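Type III secretion system effector protein ExoU (Pseudomonas fluorescens, PDB 4QMK) is a type III secretion effector toxin that probably acts as a patatin-like phospholipase, directed to the plasma membrane by binding phosphatidylinositol 4,5-bisphosphate. Local coordinates at residues P64-L69 and A91-G96; F322-L327 and L523-N528; R567-K572 and T609-F614. All coordinates share one frame; numbering follows the deposited sequence.

Interaction 1: P64-L69 and A91-G96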
loop_
_atom_site.group_PDB
_atom_site.type_symbol
_atom_site.label_atom_id
_atom_site.label_comp_id
_atom_site.label_asym_id
_atom_site.label_seq_id
_atom_site.Cartn_x
_atom_site.Cartn_y
_atom_site.Cartn_z
ATOM N N PRO A 64 -21.030 -22.826 -21.165
ATOM C CA PRO A 64 -20.109 -21.956 -21.873
ATOM C C PRO A 64 -18.730 -22.576 -21.833
ATOM O O PRO A 64 -18.495 -23.512 -21.043
ATOM C CB PRO A 64 -20.064 -20.682 -21.040
ATOM C CG PRO A 64 -20.636 -21.002 -19.705
ATOM C CD PRO A 64 -21.432 -22.285 -19.848
ATOM N N PRO A 65 -17.818 -22.089 -22.685
ATOM C CA PRO A 65 -16.457 -22.575 -22.648
ATOM C C PRO A 65 -15.762 -22.011 -21.374
ATOM O O PRO A 65 -16.267 -21.054 -20.787
ATOM C CB PRO A 65 -15.861 -22.018 -23.938
ATOM C CG PRO A 65 -16.547 -20.718 -24.086
ATOM C CD PRO A 65 -17.951 -20.920 -23.566
ATOM N N PRO A 66 -14.622 -22.607 -20.950
ATOM C CA PRO A 66 -13.972 -22.213 -19.699
ATOM C C PRO A 66 -13.482 -20.781 -19.606
ATOM O O PRO A 66 -12.788 -20.320 -20.483
ATOM C CB PRO A 66 -12.791 -23.155 -19.595
ATOM C CG PRO A 66 -13.209 -24.341 -20.356
ATOM C CD PRO A 66 -14.034 -23.826 -21.502
ATOM N N ALA A 67 -13.905 -20.100 -18.536
ATOM C CA ALA A 67 -13.468 -18.748 -18.206
ATOM C C ALA A 67 -12.446 -18.747 -17.043
ATOM O O ALA A 67 -11.659 -17.818 -16.895
ATOM C CB ALA A 67 -14.660 -17.903 -17.832
ATOM N N HIS A 68 -12.447 -19.788 -16.238
ATOM C CA HIS A 68 -11.518 -19.876 -15.144
ATOM C C HIS A 68 -10.742 -21.220 -15.223
ATOM O O HIS A 68 -11.321 -22.276 -15.314
ATOM C CB HIS A 68 -12.337 -19.724 -13.859
ATOM C CG HIS A 68 -11.533 -19.646 -12.612
ATOM N ND1 HIS A 68 -12.110 -19.578 -11.366
ATOM C CD2 HIS A 68 -10.200 -19.627 -12.403
ATOM C CE1 HIS A 68 -11.165 -19.507 -10.443
ATOM N NE2 HIS A 68 -9.994 -19.560 -11.043
ATOM N N LEU A 69 -9.437 -21.163 -15.239
ATOM C CA LEU A 69 -8.597 -22.375 -15.260
ATOM C C LEU A 69 -8.024 -22.497 -13.862
ATOM O O LEU A 69 -7.401 -21.552 -13.356
ATOM C CB LEU A 69 -7.492 -22.223 -16.284
ATOM C CG LEU A 69 -6.454 -23.314 -16.409
ATOM C CD1 LEU A 69 -7.053 -24.691 -16.692
ATOM C CD2 LEU A 69 -5.518 -22.940 -17.555
ATOM N N ALA A 91 -8.042 -26.178 -29.310
ATOM C CA ALA A 91 -9.485 -26.078 -29.401
ATOM C C ALA A 91 -9.950 -24.616 -29.369
ATOM O O ALA A 91 -11.130 -24.351 -29.176
ATOM C CB ALA A 91 -10.107 -26.846 -28.254
ATOM N N ASP A 92 -9.025 -23.675 -29.578
ATOM C CA ASP A 92 -9.311 -22.237 -29.483
ATOM C C ASP A 92 -10.077 -21.879 -28.210
ATOM O O ASP A 92 -10.895 -20.936 -28.190
ATOM C CB ASP A 92 -10.081 -21.745 -30.719
ATOM C CG ASP A 92 -9.176 -21.386 -31.873
ATOM O OD1 ASP A 92 -7.928 -21.322 -31.711
ATOM O OD2 ASP A 92 -9.715 -21.128 -32.968
ATOM N N LYS A 93 -9.817 -22.612 -27.135
ATOM C CA LYS A 93 -10.503 -22.302 -25.897
ATOM C C LYS A 93 -9.622 -21.634 -24.867
ATOM O O LYS A 93 -10.077 -21.301 -23.797
ATOM C CB LYS A 93 -11.318 -23.514 -25.395
ATOM C CG LYS A 93 -12.679 -23.555 -26.087
ATOM C CD LYS A 93 -13.644 -24.671 -25.686
ATOM C CE LYS A 93 -13.695 -25.801 -26.696
ATOM N NZ LYS A 93 -14.752 -26.820 -26.399
ATOM N N LEU A 94 -8.370 -21.369 -25.203
ATOM C CA LEU A 94 -7.461 -20.673 -24.265
ATOM C C LEU A 94 -7.715 -19.168 -24.237
ATOM O O LEU A 94 -7.571 -18.498 -23.205
ATOM C CB LEU A 94 -6.004 -20.967 -24.604
ATOM C CG LEU A 94 -4.999 -20.296 -23.662
ATOM C CD1 LEU A 94 -5.304 -20.554 -22.173
ATOM C CD2 LEU A 94 -3.587 -20.753 -23.980
ATOM N N LYS A 95 -8.009 -18.634 -25.404
ATOM C CA LYS A 95 -8.291 -17.229 -25.548
ATOM C C LYS A 95 -9.301 -16.771 -24.504
ATOM O O LYS A 95 -9.079 -15.813 -23.827
ATOM C CB LYS A 95 -8.894 -17.021 -26.923
ATOM C CG LYS A 95 -8.984 -15.594 -27.406
ATOM C CD LYS A 95 -7.666 -15.132 -28.033
ATOM C CE LYS A 95 -7.905 -14.303 -29.301
ATOM N NZ LYS A 95 -8.961 -13.266 -29.153
ATOM N N GLY A 96 -10.419 -17.459 -24.415
ATOM C CA GLY A 96 -11.502 -17.049 -23.569
ATOM C C GLY A 96 -11.345 -17.341 -22.092
ATOM O O GLY A 96 -12.278 -17.081 -21.319
HETATM O O HOH W 1 -12.629 -20.703 -23.293
#

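Interaction 2: F322-L327 and L523-N528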
loop_
_atom_site.group_PDB
_atom_site.type_symbol
_atom_site.label_atom_id
_atom_site.label_comp_id
_atom_site.label_asym_id
_atom_site.label_seq_id
_atom_site.Cartn_x
_atom_site.Cartn_y
_atom_site.Cartn_z
ATOM N N PHE A 322 -25.340 -12.061 -15.393
ATOM C CA PHE A 322 -26.317 -11.806 -14.305
ATOM C C PHE A 322 -26.250 -12.824 -13.119
ATOM O O PHE A 322 -26.672 -13.978 -13.261
ATOM C CB PHE A 322 -27.723 -11.855 -14.953
ATOM C CG PHE A 322 -28.085 -10.642 -15.808
ATOM C CD1 PHE A 322 -27.123 -9.694 -16.217
ATOM C CD2 PHE A 322 -29.388 -10.485 -16.254
ATOM C CE1 PHE A 322 -27.485 -8.597 -16.983
ATOM C CE2 PHE A 322 -29.759 -9.392 -17.029
ATOM C CZ PHE A 322 -28.809 -8.446 -17.395
ATOM N N PRO A 323 -25.737 -12.389 -11.950
ATOM C CA PRO A 323 -25.587 -13.300 -10.781
ATOM C C PRO A 323 -26.892 -13.969 -10.313
ATOM O O PRO A 323 -26.880 -15.113 -9.845
ATOM C CB PRO A 323 -25.042 -12.383 -9.655
ATOM C CG PRO A 323 -24.836 -11.025 -10.257
ATOM C CD PRO A 323 -25.517 -10.970 -11.596
ATOM N N GLU A 324 -27.985 -13.226 -10.458
ATOM C CA GLU A 324 -29.344 -13.638 -10.083
ATOM C C GLU A 324 -29.926 -14.682 -11.044
ATOM O O GLU A 324 -30.836 -15.446 -10.684
ATOM C CB GLU A 324 -30.290 -12.384 -9.970
ATOM C CG GLU A 324 -29.829 -11.055 -10.630
ATOM C CD GLU A 324 -30.323 -10.790 -12.052
ATOM O OE1 GLU A 324 -31.548 -10.745 -12.355
ATOM O OE2 GLU A 324 -29.452 -10.517 -12.876
ATOM N N SER A 325 -29.385 -14.741 -12.252
ATOM C CA SER A 325 -29.954 -15.607 -13.255
ATOM C C SER A 325 -29.375 -17.008 -13.302
ATOM O O SER A 325 -28.175 -17.185 -13.202
ATOM C CB SER A 325 -29.756 -15.013 -14.632
ATOM O OG SER A 325 -30.219 -15.943 -15.588
ATOM N N PRO A 326 -30.227 -17.989 -13.593
ATOM C CA PRO A 326 -29.699 -19.302 -13.759
ATOM C C PRO A 326 -28.996 -19.518 -15.122
ATOM O O PRO A 326 -28.332 -20.532 -15.308
ATOM C CB PRO A 326 -30.940 -20.193 -13.609
ATOM C CG PRO A 326 -32.101 -19.340 -13.989
ATOM C CD PRO A 326 -31.694 -17.930 -13.795
ATOM N N LEU A 327 -29.178 -18.608 -16.076
ATOM C CA LEU A 327 -28.541 -18.726 -17.409
ATOM C C LEU A 327 -27.213 -18.024 -17.435
ATOM O O LEU A 327 -26.474 -18.142 -18.399
ATOM C CB LEU A 327 -29.413 -18.132 -18.498
ATOM C CG LEU A 327 -30.867 -18.569 -18.511
ATOM C CD1 LEU A 327 -31.632 -17.756 -19.530
ATOM C CD2 LEU A 327 -30.953 -20.025 -18.844
ATOM N N LEU A 523 -33.790 -3.689 -12.288
ATOM C CA LEU A 523 -33.005 -2.517 -12.615
ATOM C C LEU A 523 -32.069 -2.235 -11.492
ATOM O O LEU A 523 -30.953 -1.757 -11.717
ATOM C CB LEU A 523 -33.911 -1.303 -12.824
ATOM C CG LEU A 523 -34.797 -1.446 -14.056
ATOM C CD1 LEU A 523 -36.000 -0.593 -13.881
ATOM C CD2 LEU A 523 -34.009 -1.091 -15.317
ATOM N N GLY A 524 -32.540 -2.466 -10.269
ATOM C CA GLY A 524 -31.693 -2.257 -9.105
ATOM C C GLY A 524 -30.447 -3.158 -9.111
ATOM O O GLY A 524 -29.367 -2.746 -8.692
ATOM N N LYS A 525 -30.602 -4.384 -9.605
ATOM C CA LYS A 525 -29.458 -5.275 -9.774
ATOM C C LYS A 525 -28.537 -4.694 -10.791
ATOM O O LYS A 525 -27.337 -4.790 -10.644
ATOM C CB LYS A 525 -29.818 -6.666 -10.309
ATOM C CG LYS A 525 -30.912 -7.475 -9.640
ATOM C CD LYS A 525 -30.572 -7.876 -8.272
ATOM C CE LYS A 525 -31.748 -8.596 -7.632
ATOM N NZ LYS A 525 -31.965 -9.902 -8.272
ATOM N N ARG A 526 -29.075 -4.151 -11.882
ATOM C CA ARG A 526 -28.176 -3.635 -12.992
ATOM C C ARG A 526 -27.345 -2.496 -12.522
ATOM O O ARG A 526 -26.199 -2.344 -12.937
ATOM C CB ARG A 526 -28.947 -3.222 -14.218
ATOM C CG ARG A 526 -29.755 -4.335 -14.891
ATOM C CD ARG A 526 -28.993 -5.581 -15.321
ATOM N NE ARG A 526 -28.320 -6.430 -14.299
ATOM C CZ ARG A 526 -28.879 -7.397 -13.567
ATOM N NH1 ARG A 526 -28.101 -8.132 -12.761
ATOM N NH2 ARG A 526 -30.194 -7.634 -13.606
ATOM N N LEU A 527 -27.897 -1.736 -11.585
ATOM C CA LEU A 527 -27.132 -0.676 -10.951
ATOM C C LEU A 527 -25.981 -1.213 -10.125
ATOM O O LEU A 527 -25.121 -0.397 -9.750
ATOM C CB LEU A 527 -28.018 0.224 -10.072
ATOM C CG LEU A 527 -28.625 1.393 -10.787
ATOM C CD1 LEU A 527 -29.473 0.927 -11.931
ATOM C CD2 LEU A 527 -29.493 2.190 -9.861
ATOM N N ASN A 528 -25.997 -2.515 -9.763
ATOM C CA ASN A 528 -24.892 -3.133 -8.991
ATOM C C ASN A 528 -23.865 -3.850 -9.903
ATOM O O ASN A 528 -23.048 -4.624 -9.424
ATOM C CB ASN A 528 -25.363 -4.117 -7.909
ATOM C CG ASN A 528 -25.960 -3.433 -6.682
ATOM O OD1 ASN A 528 -25.284 -3.254 -5.671
ATOM N ND2 ASN A 528 -27.230 -3.107 -6.738
#

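Interaction 3: R567-K572 and T609-F614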
loop_
_atom_site.group_PDB
_atom_site.type_symbol
_atom_site.label_atom_id
_atom_site.label_comp_id
_atom_site.label_asym_id
_atom_site.label_seq_id
_atom_site.Cartn_x
_atom_site.Cartn_y
_atom_site.Cartn_z
ATOM N N ARG A 567 -25.310 -7.906 -1.024
ATOM C CA ARG A 567 -24.072 -8.428 -1.589
ATOM C C ARG A 567 -22.891 -8.271 -0.659
ATOM O O ARG A 567 -22.047 -9.193 -0.566
ATOM C CB ARG A 567 -23.760 -7.776 -2.907
ATOM C CG ARG A 567 -24.584 -8.385 -4.015
ATOM C CD ARG A 567 -24.328 -7.799 -5.404
ATOM N NE ARG A 567 -25.491 -8.118 -6.248
ATOM C CZ ARG A 567 -25.530 -7.955 -7.551
ATOM N NH1 ARG A 567 -24.493 -7.456 -8.200
ATOM N NH2 ARG A 567 -26.625 -8.271 -8.205
ATOM N N ASP A 568 -22.855 -7.123 0.046
ATOM C CA ASP A 568 -21.809 -6.862 0.974
ATOM C C ASP A 568 -21.799 -7.977 2.064
ATOM O O ASP A 568 -20.794 -8.584 2.278
ATOM C CB ASP A 568 -21.933 -5.476 1.576
ATOM C CG ASP A 568 -21.500 -4.353 0.606
ATOM O OD1 ASP A 568 -20.805 -4.629 -0.398
ATOM O OD2 ASP A 568 -21.841 -3.150 0.838
ATOM N N ILE A 569 -22.937 -8.259 2.669
ATOM C CA ILE A 569 -23.041 -9.234 3.732
ATOM C C ILE A 569 -22.620 -10.544 3.205
ATOM O O ILE A 569 -21.885 -11.267 3.848
ATOM C CB ILE A 569 -24.479 -9.376 4.240
ATOM C CG1 ILE A 569 -24.952 -8.072 4.845
ATOM C CG2 ILE A 569 -24.605 -10.491 5.298
ATOM C CD1 ILE A 569 -24.141 -7.619 6.046
ATOM N N GLY A 570 -23.052 -10.848 2.005
ATOM C CA GLY A 570 -22.607 -12.077 1.331
ATOM C C GLY A 570 -21.078 -12.152 1.297
ATOM O O GLY A 570 -20.517 -13.155 1.607
ATOM N N VAL A 571 -20.430 -11.050 1.002
ATOM C CA VAL A 571 -18.996 -10.996 0.894
ATOM C C VAL A 571 -18.358 -11.076 2.279
ATOM O O VAL A 571 -17.319 -11.730 2.432
ATOM C CB VAL A 571 -18.550 -9.734 0.135
ATOM C CG1 VAL A 571 -17.114 -9.367 0.406
ATOM C CG2 VAL A 571 -18.834 -9.919 -1.337
ATOM N N LYS A 572 -18.964 -10.451 3.286
ATOM C CA LYS A 572 -18.401 -10.587 4.619
ATOM C C LYS A 572 -18.483 -12.021 5.095
ATOM O O LYS A 572 -17.619 -12.476 5.812
ATOM C CB LYS A 572 -19.035 -9.658 5.626
ATOM C CG LYS A 572 -18.439 -8.274 5.594
ATOM C CD LYS A 572 -19.035 -7.358 6.650
ATOM C CE LYS A 572 -18.436 -5.963 6.541
ATOM N NZ LYS A 572 -18.696 -5.326 5.212
ATOM N N THR A 609 -28.591 -12.179 4.705
ATOM C CA THR A 609 -28.717 -10.997 3.839
ATOM C C THR A 609 -28.592 -9.658 4.556
ATOM O O THR A 609 -28.504 -8.628 3.922
ATOM C CB THR A 609 -30.040 -11.026 3.092
ATOM O OG1 THR A 609 -31.132 -10.915 4.030
ATOM C CG2 THR A 609 -30.149 -12.327 2.302
ATOM N N THR A 610 -28.528 -9.676 5.868
ATOM C CA THR A 610 -28.511 -8.452 6.650
ATOM C C THR A 610 -27.492 -8.576 7.760
ATOM O O THR A 610 -27.024 -9.678 8.063
ATOM C CB THR A 610 -29.866 -8.249 7.352
ATOM O OG1 THR A 610 -30.143 -9.421 8.125
ATOM C CG2 THR A 610 -30.994 -8.054 6.341
ATOM N N PRO A 611 -27.139 -7.436 8.366
ATOM C CA PRO A 611 -26.257 -7.428 9.499
ATOM C C PRO A 611 -26.846 -8.257 10.666
ATOM O O PRO A 611 -26.101 -8.982 11.370
ATOM C CB PRO A 611 -26.193 -5.957 9.878
ATOM C CG PRO A 611 -26.479 -5.208 8.619
ATOM C CD PRO A 611 -27.388 -6.082 7.818
ATOM N N ALA A 612 -28.164 -8.163 10.881
ATOM C CA ALA A 612 -28.784 -8.888 12.002
ATOM C C ALA A 612 -28.593 -10.393 11.862
ATOM O O ALA A 612 -28.242 -11.088 12.843
ATOM C CB ALA A 612 -30.260 -8.552 12.134
ATOM N N GLU A 613 -28.846 -10.902 10.669
ATOM C CA GLU A 613 -28.674 -12.322 10.428
ATOM C C GLU A 613 -27.180 -12.724 10.545
ATOM O O GLU A 613 -26.850 -13.719 11.173
ATOM C CB GLU A 613 -29.228 -12.691 9.069
ATOM C CG GLU A 613 -30.724 -12.458 8.960
ATOM C CD GLU A 613 -31.220 -12.356 7.537
ATOM O OE1 GLU A 613 -30.504 -12.767 6.599
ATOM O OE2 GLU A 613 -32.345 -11.862 7.367
ATOM N N PHE A 614 -26.295 -11.944 9.954
ATOM C CA PHE A 614 -24.850 -12.194 10.056
ATOM C C PHE A 614 -24.439 -12.256 11.525
ATOM O O PHE A 614 -23.771 -13.177 11.939
ATOM C CB PHE A 614 -24.096 -11.064 9.351
ATOM C CG PHE A 614 -22.627 -11.207 9.373
ATOM C CD1 PHE A 614 -21.983 -11.957 8.439
ATOM C CD2 PHE A 614 -21.879 -10.550 10.316
ATOM C CE1 PHE A 614 -20.610 -12.064 8.449
ATOM C CE2 PHE A 614 -20.495 -10.662 10.343
ATOM C CZ PHE A 614 -19.869 -11.435 9.416
#

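Interaction 1: P64-L69 and A91-G96
A single water joins the backbone carbonyls of P66 and K93, donating one hydrogen to each. Its oxygen lies 2.8 Å from P66 O and 2.7 Å from K93 O, so the two segments are joined through solvent and not by a direct bond. P65 and P66 have no N-H that could donate across the gap, and the water supplies two hydrogens to the two carbonyls. Two acceptors also face each other at P66 O and G96 O, 3.4 Å apart, while A67 CA approaches G96 O to 3.7 Å. Beside the water, the aliphatic part of K93 lies against the proline rings. K93 CD sits 3.9 Å from P65 CB, and the P66 ring lies a little further from the same methylene. The K93 chain runs extended as far as CD and then bends at chi3 (-102°), which turns CE; beyond it NZ forms a salt bridge with E430. Thus the methylenes serve the apolar contact and the amine a separate charge pair. L426, on the same helix 408-431, touches both P66 and K93. The arrangement belongs to a beta-alpha-beta unit: strand 68-72 runs parallel to its neighbour 99-103, with helix 81-90 between them in the chain. In patatin-like enzymes these elements carry the glycine-rich oxyanion loop and the nucleophile elbow, and a GxSxG pattern beginning in strand 99-103 is consistent with this. D92, with positive phi, is the C-prime residue of a Schellman motif ending the helix, where K93 N reaches back to L88 O. From there the chain comes alongside A67, whose backbone is also bonded to K98 and V99.

Interaction 2: F322-L327 and L523-N528
K525 meets E324 tip to tip, although E324 is poorly ordered and its distances are approximate: K525 NZ lies 3.4 Å from E324 CG, but 4.2 Å separates NZ from E324 OE1, opposite charges too far apart for a salt bridge. Next in sequence, R526 has the largest share of the contact. Bends at chi2 (-56°) and chi3 (63°) turn CD and then NE, and the guanidinium lies flat on the F322 ring, planes 9° apart, with R526 CZ 3.8 Å from the ring centroid. This stacked cation-pi pair uses both the flatness and the charge of arginine. K525 CB lies over the opposite face of the guanidinium, offset toward its rim. R526 NH1 also forms a salt bridge with E324 OE2 at 2.7 Å; its hydrogen bond is weak. P323 CD approaches the guanidinium edge. A type I beta turn from F322 to S325 brings ring, proline and carboxylate together around this one group. Further on, N528 ND2 bonds to G524 O and to A560 O of helix 555-585. Helix 517-526 packs on helix 464-491 through R526 and L480, and F322, in the loop leading to strand 332-337, touches R473 of helix 464-491.

Interaction 3: R567-K572 and T609-F614
I569 spreads its branches over the turn that starts helix 611-624, covering T609, T610, P611 and the base of F614. Its CG1 stands beside the backbone N (chi1 -63°) and meets T609 O at 3.7 Å. One bond further, I569 CD1 comes to 3.8 Å from P611 N and 4.0 Å from P611 CD, while the other branch, I569 CG2, packs 4.1 Å from F614 CB. A beta-branched residue fits here because its two arms reach two parts of the turn at once. F614 holds its CG anti to the backbone N (chi1 -179°), and the ring extends to K572, where F614 CE1 is 4.0 Å from K572 CB. Lysine suits that exposed place: its CB touches the CE1 corner of the ring while the amine leads away from the turn.

The surface that I569 covers is fixed by bonds within 609-614. T610 is the N-cap of the helix, its OG1 accepting from E613 N at 3.2 Å. P611 follows in the first turn, where a missing N-H costs little. The E613 carboxylate turns back to the residue before the cap: E613 OE1 accepts from T609 N at 2.8 Å with a nearly straight bond (174°) and also from T609 OG1. Both donors approach on the syn side from the same face of the carboxylate plane, so one oxygen holds T609 by two bonds. T610 O accepts from F614 N, an early bond of the helix.

Both segments belong to the ExoU C-terminal domain family, and this apolar packing joins two of its helices, 555-585 and 611-624. I649, from the chain's last modelled residues, touches both I569 and F614.

In the fold
The three contacts come in order along the chain without overlap. Interaction 1 lies in the patatin-like part, at the mixed sheet containing strands 68-72, 99-103 and 332-337. Interaction 2, centred about 23 Å from it, starts in the loop that leads into strand 332-337 and ends on helix 517-526. Interaction 3 lies about 18 Å from interaction 2, centre to centre, and touches it: R567 of helix 555-585 packs against P323, K525 and N528. Interactions 1 and 3, about 33 Å apart between centres, lie on opposite sides of the chain's centre. Interaction 2 thus connects the probable phospholipase fold with the helical C-terminal part, probably concerned with membrane localisation.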